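Local coordinates for SusD homolog (Bacteroides thetaiotaomicron VPI-5482, PDB 3IV0), which probably binds glycans at the outer membrane of this gut bacterium, as SusD-family proteins do, although its own ligand is unknown, at residues S32-A36 / T37-R41; V94-T97 / A98-D101; E276-M280 / N281-S285. All coordinates share one frame; numbering follows the deposited sequence.

Interaction 1: S32-A36 / T37-R41; sequences SFRNA and TMSQR
The methyl CG2 of Thr37 sits over one face of the Phe33 ring, shifted toward the rim and 4.0 Å from the ring centroid, a CH-pi contact one turn apart on helix 19-39; Phe137 meets the same ring edge-to-face. A second pair of flat groups lies on another side of the helix end, where the amides of Asn35 and Gln40 stack with planes 11° apart and Asn35 CG 3.5 Å from Gln40 CD. Gln40 also lays its OE1 beside Asn35 CB. Thr37 turns its hydroxyl back to the preceding turn: with chi1 at 53°, OG1 lies between its own N and carbonyl carbon and donates to Phe33 O at 2.8 Å, while CG2 is left to face the ring. A valine at this position would probably cost Phe33 O its short hydroxyl bond, leaving the weaker one from Thr37 N. The backbone widens here into a pi-type turn. Arg34 O accepts from Met38 N at 2.9 Å and from Ser39 N at 3.0 Å, the two donors approaching opposite faces of its carbonyl plane, and Asn35 O takes Gln40 N at 2.9 Å. At the helix end, in the Arg41 conformer described, a water bridges Ala36 O to Arg41 NH1, and the guanidinium also pairs with Asp93. The carbonyls of the widened last turn are thus met by the Thr37 hydroxyl and by i+4 and i+5 amides.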
ATOM      1  N   SER A  32      15.035  -5.294   1.409  1.00 11.44           N
ATOM      2  CA  SER A  32      14.236  -6.380   1.933  1.00 12.22           C
ATOM      3  C   SER A  32      12.746  -6.068   1.872  1.00 10.63           C
ATOM      4  O   SER A  32      11.967  -6.955   1.513  1.00 11.08           O
ATOM      5  CB  SER A  32      14.630  -6.776   3.362  1.00 11.87           C
ATOM      6  OG  SER A  32      15.929  -7.372   3.367  1.00 12.39           O
ATOM      7  N   PHE A  33      12.350  -4.837   2.167  1.00 10.79           N
ATOM      8  CA  PHE A  33      10.937  -4.479   2.072  1.00  9.56           C
ATOM      9  C   PHE A  33      10.489  -4.605   0.620  1.00 10.19           C
ATOM     10  O   PHE A  33       9.392  -5.104   0.352  1.00 10.25           O
ATOM     11  CB  PHE A  33      10.732  -3.073   2.572  1.00  9.95           C
ATOM     12  CG  PHE A  33       9.291  -2.672   2.627  1.00  9.72           C
ATOM     13  CD1 PHE A  33       8.486  -3.053   3.701  1.00 10.78           C
ATOM     14  CD2 PHE A  33       8.727  -1.950   1.619  1.00 10.38           C
ATOM     15  CE1 PHE A  33       7.146  -2.670   3.749  1.00 12.23           C
ATOM     16  CE2 PHE A  33       7.391  -1.589   1.667  1.00 11.50           C
ATOM     17  CZ  PHE A  33       6.618  -1.963   2.731  1.00 10.93           C
ATOM     18  N   ARG A  34      11.303  -4.177  -0.325  1.00  9.44           N
ATOM     19  CA  ARG A  34      10.997  -4.314  -1.734  1.00  9.59           C
ATOM     20  C   ARG A  34      10.857  -5.789  -2.095  1.00  8.91           C
ATOM     21  O   ARG A  34       9.965  -6.179  -2.864  1.00 10.87           O
ATOM     22  CB  ARG A  34      12.075  -3.662  -2.571  1.00 10.51           C
ATOM     23  CG  ARG A  34      11.927  -3.925  -4.061  1.00 10.43           C
ATOM     24  CD  ARG A  34      12.832  -3.050  -4.859  1.00 12.32           C
ATOM     25  NE  ARG A  34      14.229  -3.216  -4.485  1.00 12.61           N
ATOM     26  CZ  ARG A  34      15.175  -2.335  -4.777  1.00 13.43           C
ATOM     27  NH1 ARG A  34      14.902  -1.233  -5.439  1.00 15.33           N
ATOM     28  NH2 ARG A  34      16.434  -2.591  -4.392  1.00 15.98           N
ATOM     29  N   ASN A  35      11.770  -6.636  -1.628  1.00 10.49           N
ATOM     30  CA  ASN A  35      11.660  -8.065  -1.893  1.00 10.09           C
ATOM     31  C   ASN A  35      10.370  -8.663  -1.367  1.00  9.69           C
ATOM     32  O   ASN A  35       9.765  -9.505  -2.053  1.00 11.05           O
ATOM     33  CB  ASN A  35      12.879  -8.806  -1.329  1.00 11.24           C
ATOM     34  CG  ASN A  35      14.107  -8.642  -2.188  1.00 12.04           C
ATOM     35  OD1 ASN A  35      14.019  -8.366  -3.365  1.00 11.86           O
ATOM     36  ND2 ASN A  35      15.275  -8.836  -1.563  1.00 14.79           N
ATOM     37  N   ALA A  36       9.976  -8.260  -0.159  1.00 10.32           N
ATOM     38  CA  ALA A  36       8.776  -8.809   0.476  1.00  9.41           C
ATOM     39  C   ALA A  36       7.503  -8.414  -0.241  1.00 10.93           C
ATOM     40  O   ALA A  36       6.502  -9.150  -0.169  1.00 11.23           O
ATOM     41  CB  ALA A  36       8.706  -8.330   1.889  1.00  9.73           C
ATOM     42  N   THR A  37       7.489  -7.260  -0.877  1.00 10.34           N
ATOM     43  CA  THR A  37       6.258  -6.689  -1.429  1.00  9.44           C
ATOM     44  C   THR A  37       6.099  -6.828  -2.926  1.00  8.70           C
ATOM     45  O   THR A  37       4.966  -6.971  -3.404  1.00  9.77           O
ATOM     46  CB  THR A  37       6.178  -5.194  -1.077  1.00  9.46           C
ATOM     47  OG1 THR A  37       7.382  -4.553  -1.482  1.00 10.33           O
ATOM     48  CG2 THR A  37       5.932  -4.974   0.417  1.00 10.36           C
HETATM   49  N   MSE A  38       7.230  -6.773  -3.662  1.00  9.48           N
HETATM   50  CA  MSE A  38       7.289  -6.630  -5.130  1.00  8.66           C
HETATM   51  C   MSE A  38       8.238  -7.542  -5.874  1.00  9.39           C
HETATM   52  O   MSE A  38       7.948  -7.864  -7.025  1.00 11.64           O
HETATM   53  CB  MSE A  38       7.634  -5.176  -5.509  1.00 10.62           C
HETATM   54  CG  MSE A  38       6.684  -4.081  -4.984  1.00 11.27           C
HETATM   55 SE   MSE A  38       4.865  -4.208  -5.648  0.75  9.78          SE
HETATM   56  CE  MSE A  38       5.263  -3.951  -7.524  1.00 11.75           C
ATOM     57  N   SER A  39       9.414  -7.801  -5.317  1.00 11.79           N
ATOM     58  CA  SER A  39      10.486  -8.382  -6.114  1.00 11.17           C
ATOM     59  C   SER A  39      10.680  -9.865  -5.924  1.00 12.73           C
ATOM     60  O   SER A  39      11.165 -10.508  -6.852  1.00 13.89           O
ATOM     61  CB  SER A  39      11.787  -7.598  -5.927  1.00 12.29           C
ATOM     62  OG  SER A  39      11.675  -6.302  -6.476  1.00 12.85           O
ATOM     63  N   GLN A  40      10.329 -10.402  -4.763  1.00 11.30           N
ATOM     64  CA  GLN A  40      10.410 -11.843  -4.537  1.00 15.01           C
ATOM     65  C   GLN A  40       9.030 -12.482  -4.372  1.00 12.29           C
ATOM     66  O   GLN A  40       8.942 -13.697  -4.327  1.00 14.58           O
ATOM     67  CB  GLN A  40      11.309 -12.155  -3.323  1.00 15.89           C
ATOM     68  CG  GLN A  40      12.809 -11.809  -3.558  1.00 16.86           C
ATOM     69  CD  GLN A  40      13.779 -12.077  -2.353  1.00 19.79           C
ATOM     70  OE1 GLN A  40      13.402 -12.092  -1.177  1.00 23.04           O
ATOM     71  NE2 GLN A  40      15.063 -12.245  -2.675  1.00 29.89           N
ATOM     72  N   ARG A  41       8.005 -11.645  -4.139  0.50 11.04           N
ATOM     73  CA  ARG A  41       6.584 -12.065  -3.979  0.50 12.16           C
ATOM     74  C   ARG A  41       5.696 -10.983  -4.584  0.50 10.90           C
ATOM     75  O   ARG A  41       5.991  -9.796  -4.438  0.50 11.60           O
ATOM     76  CB  ARG A  41       6.164 -12.169  -2.505  0.50 13.77           C
ATOM     77  CG  ARG A  41       6.783 -13.246  -1.712  0.50 11.03           C
ATOM     78  CD  ARG A  41       8.120 -12.805  -1.097  0.50  9.54           C
ATOM     79  NE  ARG A  41       8.819 -13.910  -0.439  0.50  9.60           N
ATOM     80  CZ  ARG A  41       8.543 -14.326   0.798  0.50 10.21           C
ATOM     81  NH1 ARG A  41       7.600 -13.722   1.504  0.50 13.71           N
ATOM     82  NH2 ARG A  41       9.195 -15.360   1.331  0.50 15.61           N
TER
HETATM   83  O   HOH W   1       6.389 -11.211   1.515  1.00 14.94           O

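Interaction 2: V94-T97 / A98-D101; sequences VFYT and AIQD
Tyr96 and Ile99 run alongside each other on helix 93-108, the isoleucine methyl CD1 resting against the ring at an oblique angle, 3.8 Å from Tyr96 CD1 and 3.9 Å from Tyr96 CE1. The Ile99 chain reaches the ring because CG1 stands anti to the carbonyl carbon (chi1 -71°) and CD1 then extends from it, which also leaves CG1 3.5 Å from Phe95 O. The tyrosine is held at its far end too: its hydroxyl is anchored by a hydrogen bond to Pro146 O, while Trp92 meets its ring edge-to-face. Both side chains touch helix 117-142, Tyr96 against Ile138 and Ile99 against Ser134 and Tyr135.

Thr97 and Asp101, one turn apart, form a second pair running alongside one another. Here the approach is looser, with the Thr97 methyl CG2 3.9 Å from Asp101 OD2. The Thr97 hydroxyl takes no part in it, being bonded back to Asp93 O, which fixes the rotation of the side chain and turns the methyl forward along the helix. These two residues lie against helix 19-39, at Ser32 and Ile29 respectively.

Beneath the side chains the backbone bonds are regular: Ile99 N reaches Phe95 O at 2.9 Å, Gln100 N reaches Tyr96 O at 2.8 Å and Asp101 N reaches Thr97 O at 3.0 Å, with N-H...O angles of 162° to 163°. The i to i+3 and i to i+4 pairs therefore sit on an ordinary alpha-helix that packs one flank on helix 117-142 and another on helix 19-39, an arrangement consistent with the TPR-like helical packing of the SusD family.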
ATOM      1  N   VAL A  94      10.572 -12.420   4.952  1.00 11.56           N
ATOM      2  CA  VAL A  94      11.325 -11.336   4.348  1.00 11.42           C
ATOM      3  C   VAL A  94      11.029 -10.006   5.021  1.00 10.20           C
ATOM      4  O   VAL A  94      11.929  -9.209   5.246  1.00 11.41           O
ATOM      5  CB  VAL A  94      11.093 -11.259   2.851  1.00 12.21           C
ATOM      6  CG1 VAL A  94      11.946 -10.118   2.243  1.00 12.99           C
ATOM      7  CG2 VAL A  94      11.444 -12.614   2.194  1.00 13.43           C
ATOM      8  N   PHE A  95       9.784  -9.771   5.424  1.00 10.46           N
ATOM      9  CA  PHE A  95       9.491  -8.584   6.241  1.00  9.95           C
ATOM     10  C   PHE A  95      10.281  -8.631   7.544  1.00  9.33           C
ATOM     11  O   PHE A  95      10.782  -7.584   7.999  1.00 10.30           O
ATOM     12  CB  PHE A  95       7.988  -8.503   6.580  1.00 10.82           C
ATOM     13  CG  PHE A  95       7.118  -8.129   5.411  1.00  8.74           C
ATOM     14  CD1 PHE A  95       7.119  -6.827   4.926  1.00 10.34           C
ATOM     15  CD2 PHE A  95       6.250  -9.048   4.842  1.00  9.64           C
ATOM     16  CE1 PHE A  95       6.294  -6.489   3.872  1.00 10.04           C
ATOM     17  CE2 PHE A  95       5.446  -8.686   3.789  1.00 11.05           C
ATOM     18  CZ  PHE A  95       5.456  -7.433   3.341  1.00 10.01           C
ATOM     19  N   TYR A  96      10.373  -9.808   8.187  1.00  9.93           N
ATOM     20  CA  TYR A  96      11.168  -9.852   9.419  1.00 10.63           C
ATOM     21  C   TYR A  96      12.679  -9.668   9.180  1.00 11.28           C
ATOM     22  O   TYR A  96      13.370  -9.180  10.077  1.00 12.13           O
ATOM     23  CB  TYR A  96      10.892 -11.125  10.236  1.00 11.16           C
ATOM     24  CG  TYR A  96       9.652 -10.988  11.086  1.00 10.89           C
ATOM     25  CD1 TYR A  96       9.643 -10.190  12.212  1.00 11.22           C
ATOM     26  CD2 TYR A  96       8.482 -11.601  10.721  1.00 11.89           C
ATOM     27  CE1 TYR A  96       8.514 -10.023  12.935  1.00 11.75           C
ATOM     28  CE2 TYR A  96       7.350 -11.453  11.453  1.00 10.96           C
ATOM     29  CZ  TYR A  96       7.368 -10.677  12.561  1.00 10.75           C
ATOM     30  OH  TYR A  96       6.188 -10.535  13.261  1.00 11.73           O
ATOM     31  N   THR A  97      13.173  -9.971   7.996  1.00 11.23           N
ATOM     32  CA  THR A  97      14.560  -9.611   7.668  1.00 11.45           C
ATOM     33  C   THR A  97      14.718  -8.090   7.739  1.00 12.05           C
ATOM     34  O   THR A  97      15.684  -7.598   8.320  1.00 12.45           O
ATOM     35  CB  THR A  97      14.973 -10.140   6.289  1.00 11.66           C
ATOM     36  OG1 THR A  97      14.844 -11.560   6.252  1.00 15.32           O
ATOM     37  CG2 THR A  97      16.438  -9.752   5.927  1.00 15.21           C
ATOM     38  N   ALA A  98      13.797  -7.331   7.136  1.00 11.35           N
ATOM     39  CA  ALA A  98      13.790  -5.890   7.240  1.00 11.24           C
ATOM     40  C   ALA A  98      13.720  -5.417   8.681  1.00 10.15           C
ATOM     41  O   ALA A  98      14.462  -4.528   9.100  1.00 12.14           O
ATOM     42  CB  ALA A  98      12.627  -5.294   6.393  1.00 10.83           C
ATOM     43  N   ILE A  99      12.785  -5.985   9.422  1.00  9.85           N
ATOM     44  CA  ILE A  99      12.585  -5.604  10.828  1.00 10.65           C
ATOM     45  C   ILE A  99      13.837  -5.862  11.659  1.00 11.76           C
ATOM     46  O   ILE A  99      14.273  -5.009  12.429  1.00 11.03           O
ATOM     47  CB  ILE A  99      11.338  -6.306  11.432  1.00 10.64           C
ATOM     48  CG1 ILE A  99      10.050  -5.714  10.836  1.00 10.46           C
ATOM     49  CG2 ILE A  99      11.324  -6.232  12.949  1.00 12.55           C
ATOM     50  CD1 ILE A  99       8.871  -6.677  10.939  1.00 11.70           C
ATOM     51  N   GLN A 100      14.417  -7.041  11.500  0.50 11.66           N
ATOM     52  CA  GLN A 100      15.598  -7.386  12.283  0.50 12.38           C
ATOM     53  C   GLN A 100      16.797  -6.517  11.891  0.50 13.24           C
ATOM     54  O   GLN A 100      17.588  -6.137  12.756  0.50 12.52           O
ATOM     55  CB  GLN A 100      15.928  -8.879  12.155  0.50 14.73           C
ATOM     56  CG  GLN A 100      17.318  -9.280  12.665  0.50 16.11           C
ATOM     57  CD  GLN A 100      17.493  -9.151  14.180  0.50 26.02           C
ATOM     58  OE1 GLN A 100      17.947  -8.119  14.698  0.50 15.68           O
ATOM     59  NE2 GLN A 100      17.163 -10.220  14.895  0.50 36.81           N
ATOM     60  N   ASP A 101      16.968  -6.196  10.612  1.00 11.54           N
ATOM     61  CA  ASP A 101      18.032  -5.283  10.212  1.00 12.40           C
ATOM     62  C   ASP A 101      17.804  -3.874  10.738  1.00 12.24           C
ATOM     63  O   ASP A 101      18.757  -3.183  11.152  1.00 12.84           O
ATOM     64  CB  ASP A 101      18.287  -5.356   8.722  1.00 13.73           C
ATOM     65  CG  ASP A 101      18.956  -6.675   8.329  1.00 16.24           C
ATOM     66  OD1 ASP A 101      19.505  -7.382   9.220  1.00 17.38           O
ATOM     67  OD2 ASP A 101      18.930  -7.026   7.144  1.00 16.49           O
TER

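Interaction 3: E276-M280 / N281-S285; sequences EIFMM and NAKFS
A tight local turn joins Phe278 and Met279 to Ala282 and Lys283, in the loop that leads from strand 264-268 into helix 284-287. Its aliphatic part is the Lys283 chain, which crosses Phe278 at about a right angle: Lys283 CG lies 3.8 Å from Phe278 CB and comes to the ring at its edge, near the plane. The chain then bends at chi3 (-86°), bringing Lys283 CE to 3.8 Å from Phe278 O. A water links the two residues, donating to Phe278 O at 2.9 Å and accepting from Lys283 NZ at 2.7 Å, while NZ also bonds to Thr356 OG1, so the ammonium group is gripped by the water and by the threonine hydroxyl. On another side of the turn, Met279 CB packs on Ala282 CB at 3.8 Å. The backbone is closed by Ala282 N to Met279 O at 3.0 Å and Lys283 N to Met280 O at 3.1 Å. Two successive i to i+3 bonds of this kind mark a short 3-10 turn, the element that carries the chain from the loop into helix 284-287.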
ATOM      1  N   GLU A 276      17.093  -3.641 -10.703  1.00 21.13           N
ATOM      2  CA  GLU A 276      16.170  -3.644  -9.564  1.00 18.66           C
ATOM      3  C   GLU A 276      14.776  -3.675 -10.174  1.00 16.85           C
ATOM      4  O   GLU A 276      14.184  -2.626 -10.477  1.00 18.23           O
ATOM      5  CB  GLU A 276      16.390  -2.412  -8.723  1.00 19.84           C
ATOM      6  CG  GLU A 276      17.712  -2.459  -7.969  1.00 21.26           C
ATOM      7  CD  GLU A 276      18.046  -1.158  -7.266  1.00 38.80           C
ATOM      8  OE1 GLU A 276      17.975  -0.099  -7.921  1.00 42.21           O
ATOM      9  OE2 GLU A 276      18.406  -1.203  -6.061  1.00 49.65           O
ATOM     10  N   ILE A 277      14.311  -4.880 -10.442  1.00 15.07           N
ATOM     11  CA  ILE A 277      13.117  -5.108 -11.235  1.00 16.83           C
ATOM     12  C   ILE A 277      12.107  -5.893 -10.437  1.00 14.74           C
ATOM     13  O   ILE A 277      12.393  -6.932  -9.882  1.00 15.37           O
ATOM     14  CB  ILE A 277      13.446  -5.889 -12.528  1.00 19.20           C
ATOM     15  CG1 ILE A 277      14.621  -5.219 -13.239  1.00 22.55           C
ATOM     16  CG2 ILE A 277      12.265  -5.936 -13.490  1.00 19.92           C
ATOM     17  CD1 ILE A 277      15.038  -5.899 -14.556  1.00 26.53           C
ATOM     18  N   PHE A 278      10.889  -5.380 -10.390  1.00 12.72           N
ATOM     19  CA  PHE A 278       9.815  -6.080  -9.722  1.00 10.89           C
ATOM     20  C   PHE A 278       9.442  -7.306 -10.528  1.00 12.78           C
ATOM     21  O   PHE A 278       9.587  -7.302 -11.722  1.00 12.86           O
ATOM     22  CB  PHE A 278       8.592  -5.182  -9.616  1.00 11.05           C
ATOM     23  CG  PHE A 278       8.820  -3.853  -8.852  1.00 11.00           C
ATOM     24  CD1 PHE A 278       9.754  -3.723  -7.809  1.00 12.16           C
ATOM     25  CD2 PHE A 278       8.013  -2.752  -9.148  1.00 10.55           C
ATOM     26  CE1 PHE A 278       9.876  -2.533  -7.141  1.00 11.49           C
ATOM     27  CE2 PHE A 278       8.132  -1.562  -8.475  1.00 11.00           C
ATOM     28  CZ  PHE A 278       9.066  -1.439  -7.471  1.00 11.96           C
HETATM   29  N   MSE A 279       8.873  -8.308  -9.885  1.00 11.93           N
HETATM   30  CA  MSE A 279       8.270  -9.388 -10.636  1.00 14.41           C
HETATM   31  C   MSE A 279       7.172  -8.840 -11.522  1.00 15.09           C
HETATM   32  O   MSE A 279       6.392  -7.985 -11.093  1.00 13.34           O
HETATM   33  CB  MSE A 279       7.649 -10.384  -9.694  1.00 15.45           C
HETATM   34  CG  MSE A 279       8.612 -11.206  -8.986  1.00 16.46           C
HETATM   35 SE   MSE A 279       7.803 -12.413  -7.688  0.75 15.96          SE
HETATM   36  CE  MSE A 279       6.757 -13.349  -8.846  1.00 16.38           C
HETATM   37  N   MSE A 280       7.091  -9.327 -12.747  0.66 15.91           N
HETATM   38  CA  MSE A 280       6.039  -8.941 -13.630  0.66 18.31           C
HETATM   39  C   MSE A 280       4.662  -9.118 -12.961  0.66 14.02           C
HETATM   40  O   MSE A 280       3.814  -8.219 -13.011  0.66 14.74           O
HETATM   41  CB  MSE A 280       6.142  -9.785 -14.887  0.66 20.87           C
HETATM   42  CG  MSE A 280       5.160  -9.409 -15.887  0.66 18.50           C
HETATM   43 SE   MSE A 280       5.539 -10.118 -17.641  0.50 36.71          SE
HETATM   44  CE  MSE A 280       6.827  -9.548 -17.786  0.66  3.33           C
ATOM     45  N   ASN A 281       4.456 -10.263 -12.329  1.00 12.95           N
ATOM     46  CA  ASN A 281       3.169 -10.609 -11.727  1.00 12.28           C
ATOM     47  C   ASN A 281       2.870  -9.777 -10.467  1.00 11.75           C
ATOM     48  O   ASN A 281       1.758  -9.745  -9.977  1.00 11.44           O
ATOM     49  CB  ASN A 281       3.132 -12.118 -11.433  1.00 12.73           C
ATOM     50  CG  ASN A 281       1.758 -12.668 -11.150  1.00 11.95           C
ATOM     51  OD1 ASN A 281       0.714 -12.274 -11.748  1.00 16.72           O
ATOM     52  ND2 ASN A 281       1.737 -13.619 -10.273  1.00 10.59           N
ATOM     53  N   ALA A 282       3.896  -9.135  -9.929  1.00 12.18           N
ATOM     54  CA  ALA A 282       3.755  -8.223  -8.793  1.00 11.05           C
ATOM     55  C   ALA A 282       3.258  -6.833  -9.159  1.00 11.34           C
ATOM     56  O   ALA A 282       2.802  -6.065  -8.296  1.00 10.62           O
ATOM     57  CB  ALA A 282       5.089  -8.065  -8.049  1.00 10.36           C
ATOM     58  N   LYS A 283       3.380  -6.482 -10.440  1.00 10.30           N
ATOM     59  CA  LYS A 283       3.003  -5.164 -10.932  1.00 11.56           C
ATOM     60  C   LYS A 283       1.580  -5.232 -11.461  1.00 10.97           C
ATOM     61  O   LYS A 283       1.316  -5.861 -12.501  1.00 12.04           O
ATOM     62  CB  LYS A 283       3.966  -4.704 -12.019  1.00 11.99           C
ATOM     63  CG  LYS A 283       5.364  -4.464 -11.450  1.00 13.37           C
ATOM     64  CD  LYS A 283       6.337  -3.930 -12.483  1.00 13.32           C
ATOM     65  CE  LYS A 283       6.977  -5.045 -13.260  1.00 12.97           C
ATOM     66  NZ  LYS A 283       8.165  -4.550 -14.059  1.00 13.94           N
ATOM     67  N   PHE A 284       0.675  -4.542 -10.787  1.00 11.10           N
ATOM     68  CA  PHE A 284      -0.713  -4.514 -11.219  1.00 11.97           C
ATOM     69  C   PHE A 284      -0.832  -4.224 -12.702  1.00 11.22           C
ATOM     70  O   PHE A 284      -1.557  -4.934 -13.454  1.00 11.49           O
ATOM     71  CB  PHE A 284      -1.448  -3.432 -10.411  1.00 12.20           C
ATOM     72  CG  PHE A 284      -2.892  -3.209 -10.803  1.00 10.96           C
ATOM     73  CD1 PHE A 284      -3.880  -4.003 -10.265  1.00 11.87           C
ATOM     74  CD2 PHE A 284      -3.251  -2.206 -11.683  1.00 13.47           C
ATOM     75  CE1 PHE A 284      -5.219  -3.802 -10.577  1.00 12.04           C
ATOM     76  CE2 PHE A 284      -4.600  -2.013 -11.995  1.00 11.78           C
ATOM     77  CZ  PHE A 284      -5.561  -2.841 -11.446  1.00 11.94           C
ATOM     78  N   SER A 285      -0.120  -3.216 -13.159  1.00 10.57           N
ATOM     79  CA  SER A 285      -0.185  -2.822 -14.560  1.00 11.50           C
ATOM     80  C   SER A 285       0.071  -4.020 -15.505  1.00 13.37           C
ATOM     81  O   SER A 285      -0.609  -4.163 -16.544  1.00 13.23           O
ATOM     82  CB  SER A 285       0.799  -1.687 -14.825  1.00 11.89           C
ATOM     83  OG  SER A 285       0.597  -1.139 -16.127  1.00 12.31           O
TER
HETATM   84  O   HOH W   2       9.136  -6.999 -14.601  1.00 25.95           O

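Along the chain the three contacts follow in series: interaction 1 at the end of helix 19-39, interaction 2 in helix 93-108, and interaction 3 in the loop before helix 284-287. Interaction 1 is the common neighbour. Its centre lies about 11 Å from that of interaction 2, where Ala36 CB meets Phe95 CE1 at 3.6 Å, and about 10 Å from that of interaction 3, which it joins through the Arg34–Glu276 salt bridge and a probable hydrogen bond from Met279 N to Met38 O. Interactions 2 and 3 do not touch, their centres being about 21 Å apart. The end of helix 19-39 thus connects helix 93-108 with a loop much later in sequence.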